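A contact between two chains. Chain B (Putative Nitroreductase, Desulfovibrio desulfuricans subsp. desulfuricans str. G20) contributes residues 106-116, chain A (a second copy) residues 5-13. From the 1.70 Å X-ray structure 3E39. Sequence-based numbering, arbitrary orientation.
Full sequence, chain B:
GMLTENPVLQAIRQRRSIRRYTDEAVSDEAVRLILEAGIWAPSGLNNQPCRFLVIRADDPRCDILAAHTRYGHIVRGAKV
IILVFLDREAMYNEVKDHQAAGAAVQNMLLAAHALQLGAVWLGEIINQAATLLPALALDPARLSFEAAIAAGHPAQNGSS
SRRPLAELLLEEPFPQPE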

# COMPACT_ATOMS: atom_id res chain seq x y z
N GLN B 106 -0.54 4.08 -0.80
CA GLN B 106 0.22 4.24 0.42
C GLN B 106 1.55 4.95 0.14
O GLN B 106 1.93 5.85 0.87
CB GLN B 106 0.46 2.90 1.12
CG GLN B 106 1.10 3.01 2.51
CD GLN B 106 0.27 3.84 3.51
OE1 GLN B 106 -0.91 4.09 3.29
NE2 GLN B 106 0.89 4.22 4.63
N ASN B 107 2.28 4.54 -0.88
CA ASN B 107 3.50 5.27 -1.24
C ASN B 107 3.25 6.76 -1.46
O ASN B 107 4.06 7.62 -1.07
CB ASN B 107 4.17 4.70 -2.51
CG ASN B 107 5.09 3.53 -2.24
OD1 ASN B 107 5.31 3.14 -1.09
ND2 ASN B 107 5.64 2.96 -3.32
N MSE B 108 2.15 7.08 -2.13
CA MSE B 108 1.82 8.47 -2.39
C MSE B 108 1.47 9.26 -1.15
O MSE B 108 1.82 10.42 -1.04
CB MSE B 108 0.72 8.57 -3.45
CG MSE B 108 1.32 8.27 -4.81
SE MSE B 108 0.20 8.53 -6.35
CE MSE B 108 -0.65 7.14 -5.90
N LEU B 109 0.76 8.63 -0.22
CA LEU B 109 0.42 9.28 1.05
C LEU B 109 1.70 9.52 1.87
O LEU B 109 1.88 10.59 2.49
CB LEU B 109 -0.55 8.38 1.83
CG LEU B 109 -1.95 8.10 1.27
CD1 LEU B 109 -2.77 7.23 2.22
CD2 LEU B 109 -2.68 9.42 1.03
N LEU B 110 2.60 8.53 1.88
CA LEU B 110 3.86 8.69 2.61
C LEU B 110 4.72 9.78 2.00
O LEU B 110 5.31 10.59 2.72
CB LEU B 110 4.64 7.36 2.67
CG LEU B 110 3.95 6.27 3.49
CD1 LEU B 110 4.58 4.91 3.27
CD2 LEU B 110 3.91 6.61 4.98
N ALA B 111 4.84 9.77 0.68
CA ALA B 111 5.58 10.82 -0.06
C ALA B 111 4.99 12.20 0.21
O ALA B 111 5.75 13.17 0.43
CB ALA B 111 5.52 10.51 -1.52
N ALA B 112 3.66 12.31 0.22
CA ALA B 112 3.01 13.62 0.48
C ALA B 112 3.44 14.08 1.88
O ALA B 112 3.88 15.23 2.08
CB ALA B 112 1.46 13.55 0.38
N HIS B 113 3.32 13.18 2.82
CA HIS B 113 3.72 13.48 4.20
C HIS B 113 5.20 13.90 4.26
O HIS B 113 5.57 14.88 4.93
CB HIS B 113 3.45 12.26 5.08
CG HIS B 113 3.92 12.42 6.48
ND1 HIS B 113 3.15 13.01 7.47
CD2 HIS B 113 5.09 12.11 7.06
CE1 HIS B 113 3.83 13.02 8.60
NE2 HIS B 113 5.02 12.48 8.37
N ALA B 114 6.04 13.15 3.56
CA ALA B 114 7.49 13.45 3.54
C ALA B 114 7.81 14.84 2.98
O ALA B 114 8.86 15.43 3.28
CB ALA B 114 8.25 12.37 2.77
N LEU B 115 6.91 15.36 2.14
CA LEU B 115 7.05 16.67 1.50
C LEU B 115 6.31 17.72 2.32
O LEU B 115 6.16 18.86 1.88
CB LEU B 115 6.48 16.61 0.10
CG LEU B 115 7.24 15.78 -0.93
CD1 LEU B 115 6.40 15.59 -2.19
CD2 LEU B 115 8.63 16.41 -1.27
N GLN B 116 5.86 17.34 3.51
CA GLN B 116 5.12 18.23 4.42
C GLN B 116 3.75 18.68 3.88
O GLN B 116 3.22 19.73 4.27
CB GLN B 116 5.99 19.40 4.85
CG GLN B 116 7.21 18.94 5.61
CD GLN B 116 7.87 20.06 6.38
OE1 GLN B 116 7.73 21.23 6.03
NE2 GLN B 116 8.61 19.69 7.42
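Chain A 5-13: ENPVLQAIR

The most unusual feature of this contact is a single asparagine that serves two helices at once, starting its own and receiving the end of its neighbour's. Asn A6 sits at the N-cap position of the chain A helix, where its OD1 accepts from Leu A9 N at 3.2 Å and, more weakly, from Val A8 N at 3.1 Å. The same side chain turns its amide nitrogen to the other chain: Asn A6 ND2 donates to Ala B114 O at 3.1 Å, the one direct hydrogen bond between the two stretches. Ala B114 closes the chain B helix, and Leu B115 is already out of helical conformation, so the bond joins one helix start to one helix end.

That pairing follows from direction. Helix 7-13 of chain A runs nearly antiparallel to helix 106-114 of chain B, at 157° between N-to-C directions, with the axes 9.2 Å apart at closest approach. Register therefore descends on B as it rises on A: Ala B114 lies by Val A8, Ala B111 by Leu A9, Asn B107 by Ile A12.

Small residues on B receive branched ones on A. Ala B114 CB meets Val A8 CB at 3.7 Å, and Ala B111 CB meets Leu A9 CD2 at 3.5 Å; the CA atoms of these two pairs are 6.2 and 6.1 Å apart. Leu A9 also touches the first residue beyond the helix, its CD1 4.0 Å from Leu B115 CD2. Ile A12, m at chi1 and t at chi2, extends CD1 to within 4.2 Å of Leu B110 CB, while its CG2 lies 3.4 Å from Asn B107 ND2. A water finishes this end, lying 2.9 Å from Ile A12 O and accepting from Asn B107 ND2 at 3.1 Å. The rule is an apolar middle with an asparagine at each end.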

# COMPACT_ATOMS: atom_id res chain seq x y z
N GLU A 5 17.84 14.15 -1.12
CA GLU A 5 17.84 14.61 0.28
C GLU A 5 16.78 13.98 1.21
O GLU A 5 16.92 14.06 2.42
CB GLU A 5 17.65 16.13 0.30
N ASN A 6 15.75 13.34 0.65
CA ASN A 6 14.64 12.89 1.48
C ASN A 6 14.67 11.38 1.72
O ASN A 6 14.48 10.61 0.78
CB ASN A 6 13.34 13.34 0.83
CG ASN A 6 12.16 13.22 1.74
OD1 ASN A 6 11.88 12.15 2.26
ND2 ASN A 6 11.43 14.32 1.90
N PRO A 7 14.88 10.96 2.98
CA PRO A 7 15.01 9.51 3.24
C PRO A 7 13.75 8.68 2.95
O PRO A 7 13.86 7.50 2.57
CB PRO A 7 15.34 9.43 4.73
CG PRO A 7 15.05 10.77 5.30
CD PRO A 7 15.01 11.77 4.21
N VAL A 8 12.57 9.26 3.13
CA VAL A 8 11.31 8.56 2.87
C VAL A 8 11.17 8.38 1.36
O VAL A 8 10.90 7.26 0.89
CB VAL A 8 10.07 9.28 3.48
CG1 VAL A 8 8.82 8.58 3.09
CG2 VAL A 8 10.20 9.36 5.01
N LEU A 9 11.39 9.43 0.58
CA LEU A 9 11.37 9.25 -0.89
C LEU A 9 12.43 8.25 -1.37
O LEU A 9 12.15 7.42 -2.24
CB LEU A 9 11.47 10.60 -1.61
CG LEU A 9 10.39 11.64 -1.25
CD1 LEU A 9 10.58 12.98 -1.98
CD2 LEU A 9 8.99 11.10 -1.51
N GLN A 10 13.64 8.28 -0.79
CA GLN A 10 14.70 7.33 -1.17
C GLN A 10 14.27 5.90 -0.88
O GLN A 10 14.40 5.01 -1.74
CB GLN A 10 16.00 7.63 -0.42
CG GLN A 10 16.68 8.91 -0.86
CD GLN A 10 17.87 9.28 0.00
OE1 GLN A 10 18.38 8.45 0.77
NE2 GLN A 10 18.32 10.54 -0.11
N ALA A 11 13.67 5.68 0.29
CA ALA A 11 13.21 4.32 0.68
C ALA A 11 12.18 3.78 -0.31
O ALA A 11 12.22 2.62 -0.74
CB ALA A 11 12.62 4.33 2.11
N ILE A 12 11.22 4.64 -0.68
CA ILE A 12 10.19 4.26 -1.64
C ILE A 12 10.82 3.83 -2.95
O ILE A 12 10.43 2.85 -3.52
CB ILE A 12 9.16 5.40 -1.83
CG1 ILE A 12 8.34 5.49 -0.56
CG2 ILE A 12 8.27 5.15 -3.06
CD1 ILE A 12 7.56 6.77 -0.34
N ARG A 13 11.83 4.56 -3.40
CA ARG A 13 12.44 4.25 -4.68
C ARG A 13 13.42 3.07 -4.65
O ARG A 13 13.51 2.33 -5.63
CB ARG A 13 13.16 5.52 -5.18
CG ARG A 13 14.02 5.37 -6.44
CD ARG A 13 13.23 4.90 -7.65
NE ARG A 13 14.07 4.75 -8.84
CZ ARG A 13 14.82 3.68 -9.09
NH1 ARG A 13 14.84 2.66 -8.25
NH2 ARG A 13 15.56 3.63 -10.20
O HOH W 1 8.13 1.12 -3.42